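Actin-binding protein (Saccharomyces cerevisiae, PDB 1HQZ) binds actin filaments, but not monomers, and recruits the ARP2/3 complex to filament sides to regulate actin assembly, this chain being its N-terminal cofilin-homology domain. Local coordinates at residues 4-9 and 41-46; 32-37 and 63-68; 57-62 and 84-89. All blocks are in the same frame, centred on the assembly; numbering follows the deposited sequence.

Interaction 1 of 3, residues 4-9 and 41-46; sequences EPIDYT and KEYEPE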
ATOM      1  N   GLU A   4      10.526  16.281   4.788  1.00 71.15           N
ATOM      2  CA  GLU A   4       9.074  16.415   4.876  1.00 70.06           C
ATOM      3  C   GLU A   4       8.447  15.128   5.417  1.00 69.74           C
ATOM      4  O   GLU A   4       8.110  14.224   4.655  1.00 70.53           O
ATOM      5  CB  GLU A   4       8.516  16.740   3.490  1.00 69.84           C
ATOM      6  CG  GLU A   4       7.218  17.524   3.487  1.00 71.29           C
ATOM      7  CD  GLU A   4       6.894  18.101   2.117  1.00 72.27           C
ATOM      8  OE1 GLU A   4       6.596  17.321   1.187  1.00 72.56           O
ATOM      9  OE2 GLU A   4       6.947  19.340   1.966  1.00 72.68           O
ATOM     10  N   PRO A   5       8.283  15.034   6.750  1.00 68.75           N
ATOM     11  CA  PRO A   5       7.701  13.862   7.419  1.00 67.19           C
ATOM     12  C   PRO A   5       6.281  13.562   6.960  1.00 65.22           C
ATOM     13  O   PRO A   5       5.522  14.475   6.629  1.00 65.72           O
ATOM     14  CB  PRO A   5       7.750  14.245   8.898  1.00 68.26           C
ATOM     15  CG  PRO A   5       8.897  15.210   8.969  1.00 68.76           C
ATOM     16  CD  PRO A   5       8.669  16.051   7.742  1.00 68.42           C
ATOM     17  N   ILE A   6       5.922  12.283   6.947  1.00 62.24           N
ATOM     18  CA  ILE A   6       4.588  11.885   6.526  1.00 58.94           C
ATOM     19  C   ILE A   6       3.617  11.994   7.689  1.00 57.29           C
ATOM     20  O   ILE A   6       3.976  11.742   8.837  1.00 55.88           O
ATOM     21  CB  ILE A   6       4.553  10.426   6.011  1.00 58.81           C
ATOM     22  CG1 ILE A   6       3.140  10.088   5.522  1.00 57.34           C
ATOM     23  CG2 ILE A   6       4.958   9.464   7.127  1.00 57.89           C
ATOM     24  CD1 ILE A   6       2.970   8.669   5.031  1.00 57.87           C
ATOM     25  N   ASP A   7       2.381  12.367   7.390  1.00 55.45           N
ATOM     26  CA  ASP A   7       1.376  12.473   8.432  1.00 54.93           C
ATOM     27  C   ASP A   7       0.282  11.443   8.217  1.00 52.81           C
ATOM     28  O   ASP A   7      -0.545  11.588   7.320  1.00 50.68           O
ATOM     29  CB  ASP A   7       0.776  13.884   8.460  1.00 55.88           C
ATOM     30  CG  ASP A   7      -0.509  13.955   9.270  1.00 57.84           C
ATOM     31  OD1 ASP A   7      -0.634  13.216  10.277  1.00 58.05           O
ATOM     32  OD2 ASP A   7      -1.392  14.760   8.903  1.00 59.41           O
ATOM     33  N   TYR A   8       0.296  10.399   9.041  1.00 52.19           N
ATOM     34  CA  TYR A   8      -0.709   9.343   8.958  1.00 53.15           C
ATOM     35  C   TYR A   8      -1.404   9.124  10.297  1.00 54.38           C
ATOM     36  O   TYR A   8      -2.063   8.102  10.502  1.00 54.52           O
ATOM     37  CB  TYR A   8      -0.077   8.021   8.487  1.00 50.81           C
ATOM     38  CG  TYR A   8       1.150   7.578   9.265  1.00 50.69           C
ATOM     39  CD1 TYR A   8       1.097   7.362  10.639  1.00 50.52           C
ATOM     40  CD2 TYR A   8       2.362   7.359   8.616  1.00 50.02           C
ATOM     41  CE1 TYR A   8       2.223   6.936  11.348  1.00 49.81           C
ATOM     42  CE2 TYR A   8       3.488   6.935   9.310  1.00 50.30           C
ATOM     43  CZ  TYR A   8       3.413   6.723  10.673  1.00 50.93           C
ATOM     44  OH  TYR A   8       4.529   6.278  11.351  1.00 52.59           O
ATOM     45  N   THR A   9      -1.254  10.077  11.214  1.00 55.63           N
ATOM     46  CA  THR A   9      -1.876   9.947  12.529  1.00 56.81           C
ATOM     47  C   THR A   9      -3.137  10.803  12.661  1.00 56.83           C
ATOM     48  O   THR A   9      -4.033  10.481  13.443  1.00 57.67           O
ATOM     49  CB  THR A   9      -0.878  10.300  13.654  1.00 57.11           C
ATOM     50  OG1 THR A   9      -0.303  11.586  13.398  1.00 58.09           O
ATOM     51  CG2 THR A   9       0.230   9.261  13.723  1.00 54.24           C
ATOM     52  N   LYS A  41      -1.897  17.906   2.908  1.00 57.31           N
ATOM     53  CA  LYS A  41      -0.773  16.966   2.982  1.00 56.94           C
ATOM     54  C   LYS A  41      -0.939  15.908   4.062  1.00 55.28           C
ATOM     55  O   LYS A  41       0.040  15.347   4.550  1.00 55.63           O
ATOM     56  CB  LYS A  41       0.545  17.711   3.207  1.00 57.95           C
ATOM     57  CG  LYS A  41       0.948  18.605   2.059  1.00 59.00           C
ATOM     58  CD  LYS A  41       2.225  19.341   2.378  1.00 61.54           C
ATOM     59  CE  LYS A  41       2.540  20.378   1.314  1.00 62.95           C
ATOM     60  NZ  LYS A  41       3.710  21.215   1.715  1.00 65.06           N
ATOM     61  N   GLU A  42      -2.183  15.638   4.437  1.00 55.00           N
ATOM     62  CA  GLU A  42      -2.472  14.627   5.448  1.00 54.59           C
ATOM     63  C   GLU A  42      -2.884  13.341   4.718  1.00 51.64           C
ATOM     64  O   GLU A  42      -3.685  13.381   3.784  1.00 49.81           O
ATOM     65  CB  GLU A  42      -3.614  15.099   6.353  1.00 57.89           C
ATOM     66  CG  GLU A  42      -3.436  16.512   6.898  1.00 61.93           C
ATOM     67  CD  GLU A  42      -4.624  16.980   7.731  1.00 64.35           C
ATOM     68  OE1 GLU A  42      -5.770  16.927   7.230  1.00 64.80           O
ATOM     69  OE2 GLU A  42      -4.406  17.408   8.885  1.00 65.57           O
ATOM     70  N   TYR A  43      -2.328  12.204   5.125  1.00 48.02           N
ATOM     71  CA  TYR A  43      -2.683  10.953   4.478  1.00 45.91           C
ATOM     72  C   TYR A  43      -3.953  10.345   5.038  1.00 45.70           C
ATOM     73  O   TYR A  43      -4.137  10.262   6.252  1.00 45.46           O
ATOM     74  CB  TYR A  43      -1.549   9.934   4.586  1.00 44.70           C
ATOM     75  CG  TYR A  43      -0.497  10.099   3.519  1.00 42.52           C
ATOM     76  CD1 TYR A  43       0.472  11.097   3.615  1.00 40.70           C
ATOM     77  CD2 TYR A  43      -0.490   9.272   2.391  1.00 41.39           C
ATOM     78  CE1 TYR A  43       1.429  11.273   2.613  1.00 40.88           C
ATOM     79  CE2 TYR A  43       0.457   9.437   1.382  1.00 40.30           C
ATOM     80  CZ  TYR A  43       1.415  10.440   1.499  1.00 41.67           C
ATOM     81  OH  TYR A  43       2.355  10.611   0.507  1.00 39.61           O
ATOM     82  N   GLU A  44      -4.829   9.921   4.135  1.00 44.85           N
ATOM     83  CA  GLU A  44      -6.079   9.288   4.516  1.00 45.65           C
ATOM     84  C   GLU A  44      -6.466   8.272   3.444  1.00 43.20           C
ATOM     85  O   GLU A  44      -5.915   8.282   2.341  1.00 42.34           O
ATOM     86  CB  GLU A  44      -7.176  10.342   4.675  1.00 48.66           C
ATOM     87  CG  GLU A  44      -7.441  11.163   3.431  1.00 53.33           C
ATOM     88  CD  GLU A  44      -8.401  12.311   3.699  1.00 57.06           C
ATOM     89  OE1 GLU A  44      -8.774  13.024   2.738  1.00 58.15           O
ATOM     90  OE2 GLU A  44      -8.777  12.498   4.875  1.00 57.45           O
ATOM     91  N   PRO A  45      -7.409   7.374   3.757  1.00 41.73           N
ATOM     92  CA  PRO A  45      -7.833   6.369   2.780  1.00 41.67           C
ATOM     93  C   PRO A  45      -8.356   7.033   1.521  1.00 41.09           C
ATOM     94  O   PRO A  45      -9.240   7.877   1.586  1.00 42.65           O
ATOM     95  CB  PRO A  45      -8.935   5.617   3.517  1.00 41.16           C
ATOM     96  CG  PRO A  45      -8.506   5.714   4.939  1.00 42.44           C
ATOM     97  CD  PRO A  45      -8.084   7.162   5.046  1.00 41.43           C
ATOM     98  N   GLU A  46      -7.804   6.670   0.373  1.00 41.20           N
ATOM     99  CA  GLU A  46      -8.282   7.252  -0.867  1.00 41.43           C
ATOM    100  C   GLU A  46      -9.248   6.291  -1.520  1.00 40.10           C
ATOM    101  O   GLU A  46     -10.299   6.691  -2.015  1.00 39.89           O
ATOM    102  CB  GLU A  46      -7.133   7.534  -1.823  1.00 42.92           C
ATOM    103  CG  GLU A  46      -7.623   8.092  -3.135  1.00 49.30           C
ATOM    104  CD  GLU A  46      -6.516   8.683  -3.964  1.00 55.26           C
ATOM    105  OE1 GLU A  46      -5.935   7.962  -4.815  1.00 57.31           O
ATOM    106  OE2 GLU A  46      -6.222   9.881  -3.749  1.00 58.50           O
TER
HETATM  107  O   HOH W   1       1.877  13.839   5.104  1.00 46.31           O
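Ile6 and Asp7, in the loop ahead of helix 12-24, lie against Tyr43, where strand 43-49 begins at one edge of the mixed sheet of this ADF-homology domain. The backbones meet through a single direct bond: Tyr43 N gives its hydrogen to Asp7 O at 2.9 Å, and the donor lies almost in line with the carbonyl (C=O...N 173°).

The Tyr43 side chain can be followed outward from there. Tyr43 CB stays close to the same oxygen, 3.3 Å from Asp7 O. Chi1 of -84° sets CG anti to the carbonyl carbon and beside the backbone N, and Tyr43 CG sits 4.0 Å from Ile6 CD1. Farther out, CD1 and CE1 are the ring atoms nearest the isoleucine, with Tyr43 CD1 only 3.4 Å from Ile6 CG1. The two side chains cross at about a right angle, and Ile6 CD1 sits over one ring face, shifted toward the rim, in a CH-pi contact. The tip leaves this contact altogether: Tyr43 OH bonds to Val64 O, which ties the ring down at its far end.

The rest is polar, with Lys41 exposed. Glu4 OE2 and Lys41 NZ form a long salt bridge of 3.7 Å, the two chains crossing at about a right angle. Asp7 and Glu42 run side by side, pointing the same way, and their like charges would probably repel mildly. Thr10 OG1, hydrogen-bonded to Asp7 OD2, may temper this. Asp7 OD2 also rests 3.4 Å from Glu42 CG, while Asp7 N donates to a water 2.8 Å away, whose oxygen lies in the plane of the Tyr43 ring at its edge.

Interaction 2 of 3, residues 32-37 and 63-68; sequences WLIISP and KVQYGL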
ATOM      1  N   TRP A  32      -7.946  -4.589   0.032  1.00 30.52           N
ATOM      2  CA  TRP A  32      -6.852  -3.688  -0.271  1.00 29.29           C
ATOM      3  C   TRP A  32      -7.227  -2.252   0.047  1.00 28.36           C
ATOM      4  O   TRP A  32      -8.409  -1.904   0.134  1.00 29.89           O
ATOM      5  CB  TRP A  32      -6.392  -3.820  -1.730  1.00 29.21           C
ATOM      6  CG  TRP A  32      -7.408  -3.492  -2.783  1.00 27.45           C
ATOM      7  CD1 TRP A  32      -8.143  -4.376  -3.519  1.00 26.82           C
ATOM      8  CD2 TRP A  32      -7.714  -2.191  -3.294  1.00 28.10           C
ATOM      9  NE1 TRP A  32      -8.876  -3.710  -4.468  1.00 26.76           N
ATOM     10  CE2 TRP A  32      -8.633  -2.367  -4.353  1.00 28.48           C
ATOM     11  CE3 TRP A  32      -7.298  -0.893  -2.960  1.00 28.66           C
ATOM     12  CZ2 TRP A  32      -9.146  -1.290  -5.087  1.00 28.88           C
ATOM     13  CZ3 TRP A  32      -7.801   0.172  -3.684  1.00 28.43           C
ATOM     14  CH2 TRP A  32      -8.719  -0.033  -4.742  1.00 29.70           C
ATOM     15  N   LEU A  33      -6.204  -1.426   0.221  1.00 28.44           N
ATOM     16  CA  LEU A  33      -6.364  -0.020   0.575  1.00 28.21           C
ATOM     17  C   LEU A  33      -5.209   0.798   0.015  1.00 27.26           C
ATOM     18  O   LEU A  33      -4.073   0.327  -0.027  1.00 26.47           O
ATOM     19  CB  LEU A  33      -6.345   0.134   2.108  1.00 27.50           C
ATOM     20  CG  LEU A  33      -5.919   1.498   2.691  1.00 28.46           C
ATOM     21  CD1 LEU A  33      -7.021   2.533   2.467  1.00 25.75           C
ATOM     22  CD2 LEU A  33      -5.629   1.344   4.198  1.00 27.29           C
ATOM     23  N   ILE A  34      -5.507   2.016  -0.414  1.00 25.15           N
ATOM     24  CA  ILE A  34      -4.475   2.918  -0.899  1.00 26.19           C
ATOM     25  C   ILE A  34      -4.663   4.212  -0.121  1.00 27.62           C
ATOM     26  O   ILE A  34      -5.772   4.764  -0.091  1.00 25.97           O
ATOM     27  CB  ILE A  34      -4.624   3.255  -2.404  1.00 28.29           C
ATOM     28  CG1 ILE A  34      -4.278   2.025  -3.259  1.00 29.96           C
ATOM     29  CG2 ILE A  34      -3.710   4.438  -2.762  1.00 24.06           C
ATOM     30  CD1 ILE A  34      -4.317   2.282  -4.777  1.00 27.11           C
ATOM     31  N   ILE A  35      -3.610   4.676   0.541  1.00 27.89           N
ATOM     32  CA  ILE A  35      -3.714   5.941   1.264  1.00 28.81           C
ATOM     33  C   ILE A  35      -2.959   7.011   0.486  1.00 31.09           C
ATOM     34  O   ILE A  35      -1.847   6.782   0.009  1.00 31.24           O
ATOM     35  CB  ILE A  35      -3.152   5.855   2.707  1.00 29.76           C
ATOM     36  CG1 ILE A  35      -1.664   5.511   2.674  1.00 26.12           C
ATOM     37  CG2 ILE A  35      -3.961   4.844   3.519  1.00 28.88           C
ATOM     38  CD1 ILE A  35      -1.009   5.553   4.029  1.00 28.45           C
ATOM     39  N   SER A  36      -3.571   8.184   0.371  1.00 35.12           N
ATOM     40  CA  SER A  36      -3.001   9.294  -0.376  1.00 37.53           C
ATOM     41  C   SER A  36      -3.108  10.592   0.437  1.00 39.90           C
ATOM     42  O   SER A  36      -3.966  10.722   1.317  1.00 42.10           O
ATOM     43  CB  SER A  36      -3.747   9.420  -1.710  1.00 35.56           C
ATOM     44  OG  SER A  36      -3.132  10.352  -2.582  1.00 36.67           O
ATOM     45  N   PRO A  37      -2.245  11.577   0.145  1.00 41.96           N
ATOM     46  CA  PRO A  37      -2.270  12.847   0.878  1.00 44.02           C
ATOM     47  C   PRO A  37      -3.352  13.811   0.395  1.00 46.27           C
ATOM     48  O   PRO A  37      -3.526  13.996  -0.814  1.00 46.93           O
ATOM     49  CB  PRO A  37      -0.865  13.385   0.647  1.00 44.21           C
ATOM     50  CG  PRO A  37      -0.627  12.993  -0.787  1.00 43.04           C
ATOM     51  CD  PRO A  37      -1.159  11.567  -0.853  1.00 41.95           C
ATOM     52  N   LYS A  63       1.004  11.601  -7.299  1.00 36.40           N
ATOM     53  CA  LYS A  63       1.137  11.612  -5.845  1.00 36.74           C
ATOM     54  C   LYS A  63       1.881  10.411  -5.301  1.00 35.44           C
ATOM     55  O   LYS A  63       1.859   9.327  -5.895  1.00 33.70           O
ATOM     56  CB  LYS A  63      -0.244  11.634  -5.179  1.00 36.77           C
ATOM     57  CG  LYS A  63      -1.159  12.755  -5.617  1.00 41.67           C
ATOM     58  CD  LYS A  63      -2.543  12.556  -5.017  1.00 43.67           C
ATOM     59  CE  LYS A  63      -3.541  13.548  -5.573  1.00 45.06           C
ATOM     60  NZ  LYS A  63      -4.880  13.347  -4.955  1.00 46.74           N
ATOM     61  N   VAL A  64       2.533  10.617  -4.161  1.00 32.71           N
ATOM     62  CA  VAL A  64       3.239   9.551  -3.474  1.00 32.66           C
ATOM     63  C   VAL A  64       2.156   8.890  -2.633  1.00 32.91           C
ATOM     64  O   VAL A  64       1.498   9.549  -1.829  1.00 33.51           O
ATOM     65  CB  VAL A  64       4.328  10.111  -2.535  1.00 32.92           C
ATOM     66  CG1 VAL A  64       4.862   9.006  -1.633  1.00 34.22           C
ATOM     67  CG2 VAL A  64       5.441  10.708  -3.342  1.00 32.20           C
ATOM     68  N   GLN A  65       1.956   7.593  -2.814  1.00 33.42           N
ATOM     69  CA  GLN A  65       0.925   6.899  -2.060  1.00 32.16           C
ATOM     70  C   GLN A  65       1.408   5.570  -1.522  1.00 32.10           C
ATOM     71  O   GLN A  65       2.453   5.066  -1.917  1.00 36.70           O
ATOM     72  CB  GLN A  65      -0.296   6.652  -2.948  1.00 29.38           C
ATOM     73  CG  GLN A  65      -0.832   7.898  -3.642  1.00 31.06           C
ATOM     74  CD  GLN A  65      -1.895   7.567  -4.669  1.00 29.95           C
ATOM     75  OE1 GLN A  65      -1.673   6.755  -5.569  1.00 30.93           O
ATOM     76  NE2 GLN A  65      -3.052   8.195  -4.543  1.00 32.10           N
ATOM     77  N   TYR A  66       0.627   4.988  -0.626  1.00 31.97           N
ATOM     78  CA  TYR A  66       0.985   3.701  -0.072  1.00 30.12           C
ATOM     79  C   TYR A  66      -0.224   2.809  -0.183  1.00 30.46           C
ATOM     80  O   TYR A  66      -1.349   3.240   0.076  1.00 29.36           O
ATOM     81  CB  TYR A  66       1.434   3.854   1.383  1.00 29.23           C
ATOM     82  CG  TYR A  66       2.559   4.858   1.518  1.00 27.45           C
ATOM     83  CD1 TYR A  66       2.291   6.219   1.616  1.00 29.13           C
ATOM     84  CD2 TYR A  66       3.885   4.453   1.437  1.00 29.06           C
ATOM     85  CE1 TYR A  66       3.324   7.160   1.616  1.00 28.76           C
ATOM     86  CE2 TYR A  66       4.926   5.376   1.436  1.00 28.94           C
ATOM     87  CZ  TYR A  66       4.634   6.730   1.520  1.00 30.44           C
ATOM     88  OH  TYR A  66       5.652   7.645   1.471  1.00 28.65           O
ATOM     89  N   GLY A  67       0.017   1.575  -0.609  1.00 30.56           N
ATOM     90  CA  GLY A  67      -1.058   0.616  -0.765  1.00 28.97           C
ATOM     91  C   GLY A  67      -0.825  -0.578   0.136  1.00 28.70           C
ATOM     92  O   GLY A  67       0.316  -0.908   0.484  1.00 26.19           O
ATOM     93  N   LEU A  68      -1.920  -1.232   0.503  1.00 28.84           N
ATOM     94  CA  LEU A  68      -1.883  -2.397   1.382  1.00 29.57           C
ATOM     95  C   LEU A  68      -2.874  -3.394   0.830  1.00 29.30           C
ATOM     96  O   LEU A  68      -4.021  -3.040   0.560  1.00 28.09           O
ATOM     97  CB  LEU A  68      -2.316  -1.984   2.793  1.00 30.17           C
ATOM     98  CG  LEU A  68      -2.547  -3.061   3.850  1.00 33.66           C
ATOM     99  CD1 LEU A  68      -1.221  -3.593   4.342  1.00 31.00           C
ATOM    100  CD2 LEU A  68      -3.341  -2.452   5.010  1.00 34.33           C
TER
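Gln65 reaches across to Ser36 at one end of the antiparallel pairing of strand 32-37 with strand 65-71. Its CG stands anti to the carbonyl carbon (chi1 -53°) and the chain continues extended to CD; the amide then turns so that Gln65 NE2 donates to Ser36 OG at 2.9 Å. The N-H...O bond is nearly straight at 166°, and the serine oxygen lies close to the amide plane. The other amide atom, Gln65 OE1, accepts from Asp60 N, so an alanine here would probably leave both Ser36 OG and Asp60 N without this partner.

Ile35 and Tyr66 form a hydrogen-bonded pair, Ile35 N to Tyr66 O and Tyr66 N to Ile35 O. Ile35 holds CG1 between its backbone N and carbonyl carbon, where Ile35 CG1 packs 3.7 Å from Tyr66 CB, and its CD1 meets the tyrosine ring obliquely. Leu33 and Leu68 repeat the paired bonds, with Leu33 N 2.7 Å from Leu68 O. Between the two pairs Ile34 faces Gly67 as an antiparallel non-hydrogen-bonded pair, Ile34 CA to Gly67 CA 4.1 Å.

Leu33 and Leu68 both touch Ile22 of helix 12-24, while Tyr66 and Ile35 meet Phe99 and Leu110 of helix 93-110, respectively; strands 43-49 and 80-86 flank the pair within the sheet.

Interaction 3 of 3, residues 57-62 and 84-89; sequences QLFDET and IGWCPD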
ATOM      1  N   GLN A  57      -4.280  -0.933 -10.392  1.00 35.48           N
ATOM      2  CA  GLN A  57      -4.638   0.116 -11.339  1.00 36.51           C
ATOM      3  C   GLN A  57      -5.183   1.377 -10.686  1.00 36.33           C
ATOM      4  O   GLN A  57      -5.674   2.269 -11.374  1.00 37.42           O
ATOM      5  CB  GLN A  57      -5.706  -0.401 -12.281  1.00 38.27           C
ATOM      6  CG  GLN A  57      -5.302  -1.591 -13.104  1.00 40.44           C
ATOM      7  CD  GLN A  57      -6.400  -1.954 -14.057  1.00 45.29           C
ATOM      8  OE1 GLN A  57      -7.385  -2.596 -13.680  1.00 47.36           O
ATOM      9  NE2 GLN A  57      -6.262  -1.516 -15.297  1.00 49.74           N
ATOM     10  N   LEU A  58      -5.101   1.475  -9.370  1.00 35.49           N
ATOM     11  CA  LEU A  58      -5.693   2.636  -8.724  1.00 35.24           C
ATOM     12  C   LEU A  58      -4.747   3.649  -8.127  1.00 33.40           C
ATOM     13  O   LEU A  58      -5.178   4.491  -7.341  1.00 33.43           O
ATOM     14  CB  LEU A  58      -6.690   2.177  -7.652  1.00 37.83           C
ATOM     15  CG  LEU A  58      -7.829   1.231  -8.038  1.00 38.74           C
ATOM     16  CD1 LEU A  58      -9.135   1.779  -7.470  1.00 47.24           C
ATOM     17  CD2 LEU A  58      -7.976   1.120  -9.535  1.00 44.75           C
ATOM     18  N   PHE A  59      -3.470   3.583  -8.490  1.00 32.01           N
ATOM     19  CA  PHE A  59      -2.507   4.545  -7.964  1.00 33.14           C
ATOM     20  C   PHE A  59      -2.466   5.807  -8.832  1.00 35.51           C
ATOM     21  O   PHE A  59      -2.635   5.739 -10.056  1.00 33.37           O
ATOM     22  CB  PHE A  59      -1.109   3.924  -7.865  1.00 29.99           C
ATOM     23  CG  PHE A  59      -0.985   2.880  -6.780  1.00 29.16           C
ATOM     24  CD1 PHE A  59      -1.206   1.533  -7.060  1.00 26.47           C
ATOM     25  CD2 PHE A  59      -0.671   3.254  -5.467  1.00 24.36           C
ATOM     26  CE1 PHE A  59      -1.115   0.554  -6.043  1.00 25.94           C
ATOM     27  CE2 PHE A  59      -0.579   2.303  -4.454  1.00 25.76           C
ATOM     28  CZ  PHE A  59      -0.803   0.938  -4.744  1.00 24.59           C
ATOM     29  N   ASP A  60      -2.243   6.950  -8.184  1.00 35.62           N
ATOM     30  CA  ASP A  60      -2.201   8.254  -8.857  1.00 38.83           C
ATOM     31  C   ASP A  60      -0.774   8.641  -9.254  1.00 38.72           C
ATOM     32  O   ASP A  60       0.078   8.833  -8.392  1.00 38.87           O
ATOM     33  CB  ASP A  60      -2.774   9.323  -7.922  1.00 40.00           C
ATOM     34  CG  ASP A  60      -3.174  10.595  -8.652  1.00 43.58           C
ATOM     35  OD1 ASP A  60      -2.410  11.059  -9.524  1.00 43.01           O
ATOM     36  OD2 ASP A  60      -4.254  11.135  -8.338  1.00 45.98           O
ATOM     37  N   GLU A  61      -0.525   8.778 -10.555  1.00 40.77           N
ATOM     38  CA  GLU A  61       0.802   9.127 -11.060  1.00 41.80           C
ATOM     39  C   GLU A  61       1.334  10.503 -10.662  1.00 40.16           C
ATOM     40  O   GLU A  61       2.460  10.850 -11.006  1.00 40.02           O
ATOM     41  CB  GLU A  61       0.839   9.009 -12.585  1.00 46.30           C
ATOM     42  CG  GLU A  61      -0.160   9.902 -13.298  1.00 52.52           C
ATOM     43  CD  GLU A  61      -0.055   9.796 -14.812  1.00 56.81           C
ATOM     44  OE1 GLU A  61      -0.179   8.668 -15.346  1.00 59.15           O
ATOM     45  OE2 GLU A  61       0.151  10.842 -15.466  1.00 58.89           O
ATOM     46  N   THR A  62       0.543  11.284  -9.937  1.00 38.47           N
ATOM     47  CA  THR A  62       1.003  12.607  -9.517  1.00 38.19           C
ATOM     48  C   THR A  62       1.199  12.709  -8.009  1.00 37.57           C
ATOM     49  O   THR A  62       1.522  13.773  -7.493  1.00 35.99           O
ATOM     50  CB  THR A  62       0.009  13.727  -9.950  1.00 39.61           C
ATOM     51  OG1 THR A  62      -1.258  13.529  -9.304  1.00 40.77           O
ATOM     52  CG2 THR A  62      -0.178  13.723 -11.471  1.00 36.60           C
ATOM     53  N   ILE A  84       2.773  -1.508  -0.818  1.00 32.30           N
ATOM     54  CA  ILE A  84       3.388  -0.876  -1.968  1.00 33.21           C
ATOM     55  C   ILE A  84       3.700   0.590  -1.722  1.00 33.02           C
ATOM     56  O   ILE A  84       2.839   1.354  -1.307  1.00 33.42           O
ATOM     57  CB  ILE A  84       2.471  -1.016  -3.214  1.00 34.65           C
ATOM     58  CG1 ILE A  84       2.453  -2.484  -3.651  1.00 34.68           C
ATOM     59  CG2 ILE A  84       2.952  -0.110  -4.343  1.00 31.63           C
ATOM     60  CD1 ILE A  84       1.490  -2.785  -4.752  1.00 39.49           C
ATOM     61  N   GLY A  85       4.955   0.955  -1.956  1.00 32.69           N
ATOM     62  CA  GLY A  85       5.381   2.328  -1.812  1.00 33.82           C
ATOM     63  C   GLY A  85       5.383   2.889  -3.224  1.00 34.07           C
ATOM     64  O   GLY A  85       6.261   2.593  -4.029  1.00 33.72           O
ATOM     65  N   TRP A  86       4.374   3.692  -3.520  1.00 34.59           N
ATOM     66  CA  TRP A  86       4.202   4.296  -4.832  1.00 34.81           C
ATOM     67  C   TRP A  86       4.825   5.698  -4.844  1.00 35.88           C
ATOM     68  O   TRP A  86       4.360   6.604  -4.146  1.00 36.24           O
ATOM     69  CB  TRP A  86       2.700   4.327  -5.136  1.00 32.79           C
ATOM     70  CG  TRP A  86       2.309   5.046  -6.369  1.00 33.16           C
ATOM     71  CD1 TRP A  86       1.843   6.325  -6.452  1.00 30.74           C
ATOM     72  CD2 TRP A  86       2.325   4.536  -7.704  1.00 30.25           C
ATOM     73  NE1 TRP A  86       1.559   6.640  -7.752  1.00 27.64           N
ATOM     74  CE2 TRP A  86       1.849   5.565  -8.546  1.00 29.80           C
ATOM     75  CE3 TRP A  86       2.695   3.309  -8.274  1.00 32.34           C
ATOM     76  CZ2 TRP A  86       1.732   5.411  -9.933  1.00 29.13           C
ATOM     77  CZ3 TRP A  86       2.578   3.152  -9.656  1.00 31.32           C
ATOM     78  CH2 TRP A  86       2.099   4.203 -10.469  1.00 31.86           C
ATOM     79  N   CYS A  87       5.887   5.862  -5.630  1.00 35.48           N
ATOM     80  CA  CYS A  87       6.600   7.138  -5.717  1.00 36.51           C
ATOM     81  C   CYS A  87       6.820   7.515  -7.177  1.00 36.32           C
ATOM     82  O   CYS A  87       7.926   7.366  -7.690  1.00 35.76           O
ATOM     83  CB  CYS A  87       7.956   7.014  -5.004  1.00 37.98           C
ATOM     84  SG  CYS A  87       8.911   8.544  -4.843  1.00 38.90           S
ATOM     85  N   PRO A  88       5.775   8.027  -7.857  1.00 37.05           N
ATOM     86  CA  PRO A  88       5.827   8.428  -9.272  1.00 38.75           C
ATOM     87  C   PRO A  88       6.711   9.641  -9.527  1.00 39.29           C
ATOM     88  O   PRO A  88       6.880  10.490  -8.651  1.00 38.73           O
ATOM     89  CB  PRO A  88       4.364   8.694  -9.603  1.00 38.26           C
ATOM     90  CG  PRO A  88       3.865   9.310  -8.329  1.00 38.42           C
ATOM     91  CD  PRO A  88       4.489   8.428  -7.251  1.00 38.28           C
ATOM     92  N   ASP A  89       7.279   9.710 -10.728  1.00 40.98           N
ATOM     93  CA  ASP A  89       8.159  10.813 -11.092  1.00 43.56           C
ATOM     94  C   ASP A  89       7.488  12.174 -10.960  1.00 43.27           C
ATOM     95  O   ASP A  89       8.117  13.131 -10.515  1.00 43.20           O
ATOM     96  CB  ASP A  89       8.686  10.643 -12.527  1.00 45.94           C
ATOM     97  CG  ASP A  89       9.587   9.423 -12.687  1.00 49.12           C
ATOM     98  OD1 ASP A  89      10.098   8.906 -11.664  1.00 50.54           O
ATOM     99  OD2 ASP A  89       9.798   8.982 -13.840  1.00 48.00           O
TER
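The loop that follows helix 52-56 folds over the end of strand 80-86, and Phe59 of the loop packs on Trp86 of the strand. Phe59 CB sits over the middle of one indole face, a CH-pi contact 3.6 Å from the centroid of the Trp86 five-membered ring. Trp86 keeps its CG anti to the backbone N (chi1 173°), which starts the indole off toward the loop. The Phe59 ring lies as an offset stack on the five-membered ring, planes 27° apart, with Phe59 CD2 3.6 Å from Trp86 CB. Farther along, Phe59 CZ lies 3.9 Å from Ile84 CG2, two residues back on the strand.

The indole N-H is used as well. Trp86 NE1 donates to Asp60 O at 2.7 Å; the oxygen lies near the indole plane, but the donor stands well above the carbonyl plane, 65° out of it. The backbone here is shaped by an Asx turn: Asp60 OD1 accepts from Thr62 N at 3.0 Å and also from Thr62 OG1, both arriving from the same face of the carboxylate. In this ADF-homology fold, Leu126 touches Phe59, Ile84 and Trp86 alike. Past the strand end, Pro88 abuts the turn, with Pro88 CB 3.2 Å from Glu61 O and its CG close to the same oxygen.

Interaction 2 is the buried one, two inner strands of the sheet joined by regular backbone bonds, with Leu33, Ile35, Tyr66 and Leu68 on the face that meets helices 12-24 and 93-110. Interaction 1 lies at the surface on the edge strand 43-49 and mixes one backbone bond with an apolar ring contact, a long ion pair and water. Interaction 3, partly buried, relies instead on aromatic stacking and an indole-to-carbonyl bond at the end of strand 80-86. All three reach the same sheet. Interactions 1 and 2 meet directly, since strands 43-49 and 32-37 are neighbours, and so do 2 and 3 through strands 65-71 and 80-86; interactions 1 and 3 do not touch, though their nearest atoms are about 4 Å apart.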